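Side-chain contacts in acyl-coenzyme A oxidase 3 (Yarrowia lipolytica, PDB 5YS9), which oxidises acyl-CoA to (2E)-enoyl-CoA with FAD as cofactor, passing electrons to oxygen to give hydrogen peroxide in peroxisomal fatty acid beta-oxidation: residues Y142-W145 against V146-A150; L128-G131 against A132-G135; I271-N275 against M276-Y280; S93-W96 against K97-T100. All blocks are in the same frame, centred on the assembly; numbering follows the deposited sequence.

In the fold
Contacts 1 and 2 lie on successive helices, 139-147 and 116-136, which pack against each other within the N-terminal helical region. Contact 2 has the most buried side chains and is mainly hydrophobic, with Arg134 at its exposed side. Contact 1 is partly buried and changes character where its helix ends, with tyrosine, arginine and lysine at the surface. Contact 3, where the chain leaves the beta sheet of the middle domain, combines buried methionines with an exposed outer side; its Leu277 meets helix 116-136 and its Asn275 touches Trp145 of contact 1. Contact 4 is a polar surface loop beside the second subunit, touching none of the others; its nearest atoms are about 7 Å from contact 1.

Contact 1 (Y142-W145 against V146-A150); sequences YDYW and VRKGA
Val146 sets its CG2 methyl over one face of the Tyr142 ring, displaced toward the rim, where it comes within 3.7 Å of CE2 in a CH-pi contact. With chi1 at -175° the tyrosine's CG stands trans to the backbone N and beside the carbonyl carbon, which tips the ring toward the following turn. A branched residue suits this place, because one methyl can cover the ring while the backbone N of Val146 bonds Tyr142 O at 3.0 Å. The phenol OH is occupied elsewhere, by Arg134 of helix 116-136.

Tyr144 meets two basic side chains, Lys148 over a face and Arg147 at the edge. Lys148 bends back to bring CD 3.9 Å from CZ in a CH-pi contact, a methylene covering the ring. Arg147 instead brings its guanidinium, NH2 lying near CD1 and the group turned 78° from the ring plane.

Trp145 carries the end of helix 139-147, a Schellman motif. Its O accepts from Ala150 N, five residues on, at 3.0 Å, and Gly149 N bonds Val146 O at 2.9 Å. Gly149 has a positive phi of 105°, where a CB would be jammed against the preceding carbonyl O, which by itself calls for glycine. The Ala150 methyl, small enough to sit close under the last turn, tucks in 4.2 Å from Trp145 CB. The indole turns inward to Ile133 and Phe156, with Tyr144 CD2 poised over the centre of one of its faces.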
loop_
_atom_site.group_PDB
_atom_site.type_symbol
_atom_site.label_atom_id
_atom_site.label_comp_id
_atom_site.label_asym_id
_atom_site.label_seq_id
_atom_site.Cartn_x
_atom_site.Cartn_y
_atom_site.Cartn_z
ATOM N N TYR A 142 -8.686 20.720 -36.009
ATOM C CA TYR A 142 -9.618 19.696 -35.485
ATOM C C TYR A 142 -10.337 18.948 -36.619
ATOM O O TYR A 142 -10.246 17.733 -36.705
ATOM C CB TYR A 142 -10.664 20.328 -34.524
ATOM C CG TYR A 142 -11.591 19.334 -33.856
ATOM C CD1 TYR A 142 -11.132 18.576 -32.799
ATOM C CD2 TYR A 142 -12.910 19.141 -34.288
ATOM C CE1 TYR A 142 -11.940 17.650 -32.170
ATOM C CE2 TYR A 142 -13.740 18.218 -33.654
ATOM C CZ TYR A 142 -13.227 17.464 -32.589
ATOM O OH TYR A 142 -13.945 16.517 -31.885
ATOM N N ASP A 143 -11.003 19.681 -37.505
ATOM C CA ASP A 143 -11.832 19.074 -38.555
ATOM C C ASP A 143 -10.985 18.200 -39.457
ATOM O O ASP A 143 -11.453 17.140 -39.910
ATOM C CB ASP A 143 -12.560 20.137 -39.414
ATOM C CG ASP A 143 -13.691 20.894 -38.659
ATOM O OD1 ASP A 143 -14.122 20.471 -37.554
ATOM O OD2 ASP A 143 -14.145 21.940 -39.201
ATOM N N TYR A 144 -9.745 18.638 -39.715
ATOM C CA TYR A 144 -8.813 17.858 -40.544
ATOM C C TYR A 144 -8.483 16.478 -39.945
ATOM O O TYR A 144 -8.596 15.461 -40.620
ATOM C CB TYR A 144 -7.525 18.619 -40.766
ATOM C CG TYR A 144 -6.459 17.838 -41.523
ATOM C CD1 TYR A 144 -6.519 17.724 -42.913
ATOM C CD2 TYR A 144 -5.370 17.226 -40.843
ATOM C CE1 TYR A 144 -5.549 17.037 -43.617
ATOM C CE2 TYR A 144 -4.381 16.532 -41.545
ATOM C CZ TYR A 144 -4.478 16.452 -42.925
ATOM O OH TYR A 144 -3.541 15.821 -43.647
ATOM N N TRP A 145 -8.092 16.469 -38.674
ATOM C CA TRP A 145 -7.771 15.229 -37.976
ATOM C C TRP A 145 -8.999 14.313 -37.873
ATOM O O TRP A 145 -8.856 13.089 -38.069
ATOM C CB TRP A 145 -7.085 15.499 -36.618
ATOM C CG TRP A 145 -5.777 16.223 -36.786
ATOM C CD1 TRP A 145 -5.503 17.484 -36.395
ATOM C CD2 TRP A 145 -4.590 15.739 -37.444
ATOM N NE1 TRP A 145 -4.230 17.829 -36.751
ATOM C CE2 TRP A 145 -3.641 16.775 -37.398
ATOM C CE3 TRP A 145 -4.241 14.534 -38.076
ATOM C CZ2 TRP A 145 -2.345 16.641 -37.936
ATOM C CZ3 TRP A 145 -2.940 14.400 -38.628
ATOM C CH2 TRP A 145 -2.029 15.443 -38.566
ATOM N N VAL A 146 -10.190 14.895 -37.670
ATOM C CA VAL A 146 -11.450 14.115 -37.693
ATOM C C VAL A 146 -11.731 13.518 -39.094
ATOM O O VAL A 146 -12.150 12.372 -39.218
ATOM C CB VAL A 146 -12.665 14.950 -37.223
ATOM C CG1 VAL A 146 -13.944 14.129 -37.277
ATOM C CG2 VAL A 146 -12.461 15.465 -35.806
ATOM N N ARG A 147 -11.456 14.260 -40.153
ATOM C CA ARG A 147 -11.594 13.676 -41.510
ATOM C C ARG A 147 -10.599 12.551 -41.782
ATOM O O ARG A 147 -10.922 11.616 -42.487
ATOM C CB ARG A 147 -11.556 14.751 -42.607
ATOM C CG ARG A 147 -12.960 15.248 -42.946
ATOM C CD ARG A 147 -13.060 16.658 -43.529
ATOM N NE ARG A 147 -11.807 17.154 -44.125
ATOM C CZ ARG A 147 -11.176 18.286 -43.788
ATOM N NH1 ARG A 147 -11.647 19.107 -42.843
ATOM N NH2 ARG A 147 -10.044 18.599 -44.406
ATOM N N LYS A 148 -9.414 12.633 -41.181
ATOM C CA LYS A 148 -8.435 11.536 -41.189
ATOM C C LYS A 148 -8.832 10.360 -40.290
ATOM O O LYS A 148 -8.090 9.395 -40.215
ATOM C CB LYS A 148 -7.060 12.056 -40.739
ATOM C CG LYS A 148 -5.989 12.110 -41.808
ATOM C CD LYS A 148 -6.321 13.056 -42.949
ATOM C CE LYS A 148 -6.409 12.332 -44.278
ATOM N NZ LYS A 148 -5.061 12.198 -44.894
ATOM N N GLY A 149 -9.942 10.477 -39.553
ATOM C CA GLY A 149 -10.509 9.376 -38.792
ATOM C C GLY A 149 -10.303 9.441 -37.282
ATOM O O GLY A 149 -10.587 8.474 -36.589
ATOM N N ALA A 150 -9.861 10.575 -36.749
ATOM C CA ALA A 150 -9.442 10.620 -35.357
ATOM C C ALA A 150 -10.584 10.549 -34.334
ATOM O O ALA A 150 -10.379 10.080 -33.226
ATOM C CB ALA A 150 -8.597 11.844 -35.126
#

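Contact 2 (L128-G131 against A132-G135); sequences LFMG and AIRG
Near the C-terminal end of helix 116-136, in the helical N-terminal region of the acyl-CoA oxidase fold, Ile133 reaches back one turn to both Phe129 and Met130. CG2 serves the ring alone, while CD1 touches both neighbours. CG2 lies over a face of the Phe129 ring in a CH-pi contact, 3.9 Å from CZ; CD1 touches Met130 SD at 3.6 Å and also lies 3.9 Å from Phe129 CE2. To do this CG1 takes the crowded position between the backbone N and the carbonyl carbon (chi1 55°), which sends CD1 back along the helix. In Met130 the bends at chi2 (-46°) and chi3 turn the polarisable SD to the Ile133 CD1 methyl.

The pairing follows the i to i+3 and i to i+4 spacing of an alpha-helix, with Ile133 N giving Phe129 O a nearly straight bond of 170°. This face of the helix looks toward its neighbours: Ile133 also meets Trp145 and Leu277. Replacing Ile133 by an alanine would probably open a gap beside the Phe129 ring and leave the Met130 thioether freer to turn.

Another face is polar. Arg134 CB comes within 3.2 Å of Met130 O, and the chain then bends so that one face of the guanidinium lies above that same oxygen; its NH1 is held by Tyr142 of the next helix. Ala132 keeps its methyl 3.5 Å from Leu128 O, a small residue suited to a buried place, and the side chain of Leu128 comes to about 4 Å from the bound FAD.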
loop_
_atom_site.group_PDB
_atom_site.type_symbol
_atom_site.label_atom_id
_atom_site.label_comp_id
_atom_site.label_asym_id
_atom_site.label_seq_id
_atom_site.Cartn_x
_atom_site.Cartn_y
_atom_site.Cartn_z
ATOM N N LEU A 128 -6.944 12.278 -23.780
ATOM C CA LEU A 128 -5.730 13.064 -23.900
ATOM C C LEU A 128 -5.395 13.570 -25.291
ATOM O O LEU A 128 -5.212 14.747 -25.480
ATOM C CB LEU A 128 -4.546 12.280 -23.357
ATOM C CG LEU A 128 -4.616 11.721 -21.955
ATOM C CD1 LEU A 128 -3.449 10.789 -21.731
ATOM C CD2 LEU A 128 -4.572 12.865 -20.975
ATOM N N PHE A 129 -5.414 12.697 -26.281
ATOM C CA PHE A 129 -5.137 13.126 -27.673
ATOM C C PHE A 129 -6.260 13.948 -28.267
ATOM O O PHE A 129 -6.006 14.996 -28.807
ATOM C CB PHE A 129 -4.874 11.966 -28.629
ATOM C CG PHE A 129 -4.622 12.412 -30.068
ATOM C CD1 PHE A 129 -3.360 12.826 -30.469
ATOM C CD2 PHE A 129 -5.659 12.424 -31.012
ATOM C CE1 PHE A 129 -3.112 13.224 -31.782
ATOM C CE2 PHE A 129 -5.429 12.846 -32.331
ATOM C CZ PHE A 129 -4.142 13.238 -32.717
ATOM N N MET A 130 -7.479 13.424 -28.207
ATOM C CA MET A 130 -8.675 14.158 -28.638
ATOM C C MET A 130 -8.860 15.470 -27.852
ATOM O O MET A 130 -9.258 16.471 -28.420
ATOM C CB MET A 130 -9.935 13.310 -28.517
ATOM C CG MET A 130 -10.090 12.226 -29.568
ATOM S SD MET A 130 -9.758 12.771 -31.254
ATOM C CE MET A 130 -11.237 13.728 -31.562
ATOM N N GLY A 131 -8.528 15.456 -26.567
ATOM C CA GLY A 131 -8.509 16.657 -25.749
ATOM C C GLY A 131 -7.561 17.705 -26.229
ATOM O O GLY A 131 -7.884 18.872 -26.179
ATOM N N ALA A 132 -6.379 17.290 -26.665
ATOM C CA ALA A 132 -5.353 18.220 -27.152
ATOM C C ALA A 132 -5.728 18.846 -28.482
ATOM O O ALA A 132 -5.617 20.034 -28.615
ATOM C CB ALA A 132 -4.028 17.517 -27.288
ATOM N N ILE A 133 -6.143 18.054 -29.464
ATOM C CA ILE A 133 -6.511 18.609 -30.784
ATOM C C ILE A 133 -7.778 19.497 -30.734
ATOM O O ILE A 133 -7.873 20.472 -31.466
ATOM C CB ILE A 133 -6.614 17.533 -31.915
ATOM C CG1 ILE A 133 -7.583 16.404 -31.564
ATOM C CG2 ILE A 133 -5.244 16.930 -32.234
ATOM C CD1 ILE A 133 -8.117 15.649 -32.783
ATOM N N ARG A 134 -8.726 19.151 -29.861
ATOM C CA ARG A 134 -9.938 19.937 -29.617
ATOM C C ARG A 134 -9.633 21.168 -28.751
ATOM O O ARG A 134 -10.036 22.255 -29.083
ATOM C CB ARG A 134 -11.008 19.067 -28.978
ATOM C CG ARG A 134 -12.438 19.630 -28.985
ATOM C CD ARG A 134 -13.480 18.505 -28.871
ATOM N NE ARG A 134 -13.126 17.504 -27.830
ATOM C CZ ARG A 134 -13.375 16.179 -27.861
ATOM N NH1 ARG A 134 -13.999 15.599 -28.893
ATOM N NH2 ARG A 134 -12.990 15.420 -26.833
ATOM N N GLY A 135 -8.906 20.985 -27.663
ATOM C CA GLY A 135 -8.522 22.073 -26.797
ATOM C C GLY A 135 -7.511 23.056 -27.375
ATOM O O GLY A 135 -7.567 24.246 -27.055
#

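Contact 3 (I271-N275 against M276-Y280); sequences IPRQN and MLMKY
Arg273 and Met278 meet at about a right angle, where the chain leaves strand 262-272 of the middle-domain beta sheet through a short 3-10 turn. The turn, residues 273-275, is closed by Met276 N bonding Arg273 O at 3.1 Å, three residues back as a 3-10 bond requires, with the donor lying well above the carbonyl plane. Asn275 N likewise bonds Pro272 O.

The tight part is made by the methionines. Met278 keeps CG anti to its carbonyl carbon (chi1 -74°) and runs extended from there, which carries CE to the aliphatic section of Arg273, 3.8 Å from CG. An unbranched, flexible thioether fits well against such a methylene chain. The arginine's charged end lies elsewhere, with NH2 in a salt bridge to Asp185 and NE bonded to Val283 O. Met276 puts its CB 3.4 Å from Arg273 O, but its extended chain then leaves the turn to lie among Phe187, Phe229 and Val283, where a long apolar chain packs against side chains of strands 186-190, 222-232 and 282-283. Gln141, from helix 139-147, grips the backbone on this stretch through Met276 O and Met278 N, tying the turn to the helical region.

The outer side is looser. Pro272 and Gln274 are exposed, and the Gln274 side chain points away from residues 276-280, coming no nearer to them than 5.7 Å. By contrast, the terminal methyl of Met278 closes over the turn itself, its CE 3.4 Å from Arg273 O.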
loop_
_atom_site.group_PDB
_atom_site.type_symbol
_atom_site.label_atom_id
_atom_site.label_comp_id
_atom_site.label_asym_id
_atom_site.label_seq_id
_atom_site.Cartn_x
_atom_site.Cartn_y
_atom_site.Cartn_z
ATOM N N ILE A 271 7.928 17.701 -39.841
ATOM C CA ILE A 271 6.465 17.826 -39.921
ATOM C C ILE A 271 6.066 19.187 -40.515
ATOM O O ILE A 271 6.795 20.155 -40.335
ATOM C CB ILE A 271 5.740 17.645 -38.556
ATOM C CG1 ILE A 271 6.150 18.697 -37.556
ATOM C CG2 ILE A 271 5.966 16.252 -37.979
ATOM C CD1 ILE A 271 5.268 18.695 -36.340
ATOM N N PRO A 272 4.898 19.277 -41.184
ATOM C CA PRO A 272 4.503 20.627 -41.631
ATOM C C PRO A 272 4.247 21.563 -40.432
ATOM O O PRO A 272 3.874 21.080 -39.363
ATOM C CB PRO A 272 3.222 20.372 -42.451
ATOM C CG PRO A 272 3.193 18.896 -42.735
ATOM C CD PRO A 272 3.877 18.269 -41.535
ATOM N N ARG A 273 4.486 22.863 -40.598
ATOM C CA ARG A 273 4.054 23.900 -39.622
ATOM C C ARG A 273 2.596 23.737 -39.114
ATOM O O ARG A 273 2.275 23.949 -37.920
ATOM C CB ARG A 273 4.175 25.294 -40.254
ATOM C CG ARG A 273 4.031 26.479 -39.301
ATOM C CD ARG A 273 4.142 27.830 -40.042
ATOM N NE ARG A 273 2.792 28.279 -40.413
ATOM C CZ ARG A 273 2.239 28.209 -41.617
ATOM N NH1 ARG A 273 0.984 28.594 -41.770
ATOM N NH2 ARG A 273 2.917 27.775 -42.664
ATOM N N GLN A 274 1.719 23.340 -40.022
ATOM C CA GLN A 274 0.298 23.253 -39.722
ATOM C C GLN A 274 -0.033 22.152 -38.680
ATOM O O GLN A 274 -1.188 22.051 -38.211
ATOM C CB GLN A 274 -0.492 23.016 -41.020
ATOM C CG GLN A 274 -0.501 24.175 -42.007
ATOM C CD GLN A 274 0.699 24.268 -42.948
ATOM O OE1 GLN A 274 1.685 23.517 -42.854
ATOM N NE2 GLN A 274 0.623 25.221 -43.865
ATOM N N ASN A 275 0.967 21.330 -38.337
ATOM C CA ASN A 275 0.745 20.233 -37.417
ATOM C C ASN A 275 0.820 20.707 -36.008
ATOM O O ASN A 275 0.318 20.028 -35.132
ATOM C CB ASN A 275 1.741 19.096 -37.631
ATOM C CG ASN A 275 1.312 18.117 -38.705
ATOM O OD1 ASN A 275 1.727 16.968 -38.692
ATOM N ND2 ASN A 275 0.487 18.553 -39.629
ATOM N N MET A 276 1.477 21.840 -35.787
ATOM C CA MET A 276 1.431 22.523 -34.503
ATOM C C MET A 276 0.028 22.971 -34.269
ATOM O O MET A 276 -0.567 23.587 -35.143
ATOM C CB MET A 276 2.305 23.755 -34.505
ATOM C CG MET A 276 2.208 24.572 -33.215
ATOM S SD MET A 276 3.307 26.011 -33.275
ATOM C CE MET A 276 2.727 26.896 -31.815
ATOM N N LEU A 277 -0.488 22.709 -33.078
ATOM C CA LEU A 277 -1.859 23.125 -32.745
ATOM C C LEU A 277 -1.867 24.607 -32.344
ATOM O O LEU A 277 -1.094 25.014 -31.504
ATOM C CB LEU A 277 -2.432 22.221 -31.655
ATOM C CG LEU A 277 -2.593 20.744 -32.050
ATOM C CD1 LEU A 277 -2.985 19.967 -30.815
ATOM C CD2 LEU A 277 -3.604 20.527 -33.163
ATOM N N MET A 278 -2.719 25.420 -32.962
ATOM C CA MET A 278 -2.522 26.887 -32.897
ATOM C C MET A 278 -3.673 27.753 -32.401
ATOM O O MET A 278 -3.666 28.950 -32.642
ATOM C CB MET A 278 -2.012 27.433 -34.246
ATOM C CG MET A 278 -0.550 27.115 -34.567
ATOM S SD MET A 278 -0.089 27.919 -36.123
ATOM C CE MET A 278 1.278 26.949 -36.769
ATOM N N LYS A 279 -4.615 27.181 -31.660
ATOM C CA LYS A 279 -5.681 27.970 -31.009
ATOM C C LYS A 279 -5.130 29.117 -30.138
ATOM O O LYS A 279 -5.627 30.233 -30.204
ATOM C CB LYS A 279 -6.599 27.054 -30.171
ATOM C CG LYS A 279 -7.747 27.758 -29.445
ATOM C CD LYS A 279 -8.928 26.840 -29.146
ATOM C CE LYS A 279 -9.827 27.450 -28.076
ATOM N NZ LYS A 279 -11.285 27.214 -28.312
ATOM N N TYR A 280 -4.107 28.819 -29.337
ATOM C CA TYR A 280 -3.534 29.765 -28.393
ATOM C C TYR A 280 -2.254 30.399 -28.889
ATOM O O TYR A 280 -2.135 31.618 -28.865
ATOM C CB TYR A 280 -3.321 29.111 -27.037
ATOM C CG TYR A 280 -4.621 28.691 -26.426
ATOM C CD1 TYR A 280 -5.609 29.635 -26.150
ATOM C CD2 TYR A 280 -4.902 27.337 -26.146
ATOM C CE1 TYR A 280 -6.824 29.268 -25.607
ATOM C CE2 TYR A 280 -6.121 26.956 -25.576
ATOM C CZ TYR A 280 -7.073 27.934 -25.312
ATOM O OH TYR A 280 -8.287 27.626 -24.778
#

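Contact 4 (S93-W96 against K97-T100); sequences SGHW and KKDT
This is a surface contact within the loop that joins helices 78-92 and 101-111, where His95 meets Lys98 and Asp99 in a single helix-like turn. The turn is held by Asp99 N, which bonds His95 O at 3.0 Å, nearly along the C=O axis. His95 and Lys98 lie side by side and point the same way; the lysine's last methylene, CE, rests against the edge of the imidazole 3.6 Å from ND1. Asp99 faces back over the turn, OD2 resting 3.6 Å from His95 CB while also forming a salt bridge with Arg107 of helix 101-111. An alanine in place of Asp99 would probably leave that arginine without its charged mate and loosen the tie between loop and helix. The flat indole of Trp96 offers one face to Ser93 CA and still packs on Arg687 of the second subunit. Immediately after Asp99, Thr100 takes the N-cap position: its side chain caps a backbone N just beyond, and Thr100 N bonds Glu103 OE1, an arrangement consistent with a capping box at the start of helix 101-111.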
loop_
_atom_site.group_PDB
_atom_site.type_symbol
_atom_site.label_atom_id
_atom_site.label_comp_id
_atom_site.label_asym_id
_atom_site.label_seq_id
_atom_site.Cartn_x
_atom_site.Cartn_y
_atom_site.Cartn_z
ATOM N N SER A 93 -16.729 0.812 -28.148
ATOM C CA SER A 93 -16.863 1.639 -29.326
ATOM C C SER A 93 -18.257 1.720 -29.932
ATOM O O SER A 93 -18.588 2.718 -30.556
ATOM C CB SER A 93 -15.821 1.270 -30.373
ATOM O OG SER A 93 -16.406 0.902 -31.567
ATOM N N GLY A 94 -19.075 0.702 -29.714
ATOM C CA GLY A 94 -20.491 0.746 -30.074
ATOM C C GLY A 94 -21.324 1.845 -29.417
ATOM O O GLY A 94 -22.338 2.244 -29.956
ATOM N N HIS A 95 -20.910 2.340 -28.256
ATOM C CA HIS A 95 -21.694 3.348 -27.548
ATOM C C HIS A 95 -21.272 4.785 -27.958
ATOM O O HIS A 95 -21.893 5.751 -27.570
ATOM C CB HIS A 95 -21.591 3.131 -26.014
ATOM C CG HIS A 95 -21.913 1.722 -25.557
ATOM N ND1 HIS A 95 -23.201 1.216 -25.520
ATOM C CD2 HIS A 95 -21.112 0.725 -25.093
ATOM C CE1 HIS A 95 -23.173 -0.027 -25.067
ATOM N NE2 HIS A 95 -21.917 -0.351 -24.816
ATOM N N TRP A 96 -20.221 4.945 -28.742
ATOM C CA TRP A 96 -19.769 6.297 -29.044
ATOM C C TRP A 96 -20.766 7.053 -29.874
ATOM O O TRP A 96 -20.893 8.255 -29.735
ATOM C CB TRP A 96 -18.466 6.297 -29.815
ATOM C CG TRP A 96 -17.397 5.645 -29.129
ATOM C CD1 TRP A 96 -17.325 5.314 -27.799
ATOM C CD2 TRP A 96 -16.179 5.244 -29.714
ATOM N NE1 TRP A 96 -16.133 4.718 -27.537
ATOM C CE2 TRP A 96 -15.401 4.666 -28.695
ATOM C CE3 TRP A 96 -15.662 5.318 -31.011
ATOM C CZ2 TRP A 96 -14.115 4.151 -28.935
ATOM C CZ3 TRP A 96 -14.391 4.798 -31.259
ATOM C CH2 TRP A 96 -13.633 4.223 -30.220
ATOM N N LYS A 97 -21.425 6.344 -30.771
ATOM C CA LYS A 97 -22.426 6.952 -31.608
ATOM C C LYS A 97 -23.497 7.604 -30.746
ATOM O O LYS A 97 -23.805 8.768 -30.959
ATOM C CB LYS A 97 -23.058 5.920 -32.551
ATOM C CG LYS A 97 -23.738 6.529 -33.771
ATOM C CD LYS A 97 -24.959 5.709 -34.174
ATOM C CE LYS A 97 -25.614 6.222 -35.453
ATOM N NZ LYS A 97 -26.774 5.367 -35.818
ATOM N N LYS A 98 -24.109 6.789 -29.888
ATOM C CA LYS A 98 -25.221 7.104 -28.970
ATOM C C LYS A 98 -25.075 8.029 -27.738
ATOM O O LYS A 98 -25.985 8.764 -27.407
ATOM C CB LYS A 98 -25.901 5.797 -28.538
ATOM C CG LYS A 98 -25.008 4.560 -28.578
ATOM C CD LYS A 98 -25.806 3.259 -28.574
ATOM C CE LYS A 98 -26.016 2.711 -27.167
ATOM N NZ LYS A 98 -27.207 1.817 -27.064
ATOM N N ASP A 99 -23.958 7.924 -27.039
ATOM C CA ASP A 99 -23.702 8.537 -25.708
ATOM C C ASP A 99 -23.536 10.059 -25.752
ATOM O O ASP A 99 -22.825 10.569 -26.611
ATOM C CB ASP A 99 -22.365 8.040 -25.125
ATOM C CG ASP A 99 -22.453 6.713 -24.399
ATOM O OD1 ASP A 99 -23.545 6.225 -24.059
ATOM O OD2 ASP A 99 -21.377 6.136 -24.117
ATOM N N THR A 100 -24.097 10.760 -24.772
ATOM C CA THR A 100 -23.758 12.158 -24.493
ATOM C C THR A 100 -22.417 12.210 -23.740
ATOM O O THR A 100 -21.975 11.203 -23.244
ATOM C CB THR A 100 -24.843 12.816 -23.643
ATOM O OG1 THR A 100 -24.804 12.271 -22.322
ATOM C CG2 THR A 100 -26.268 12.591 -24.266
#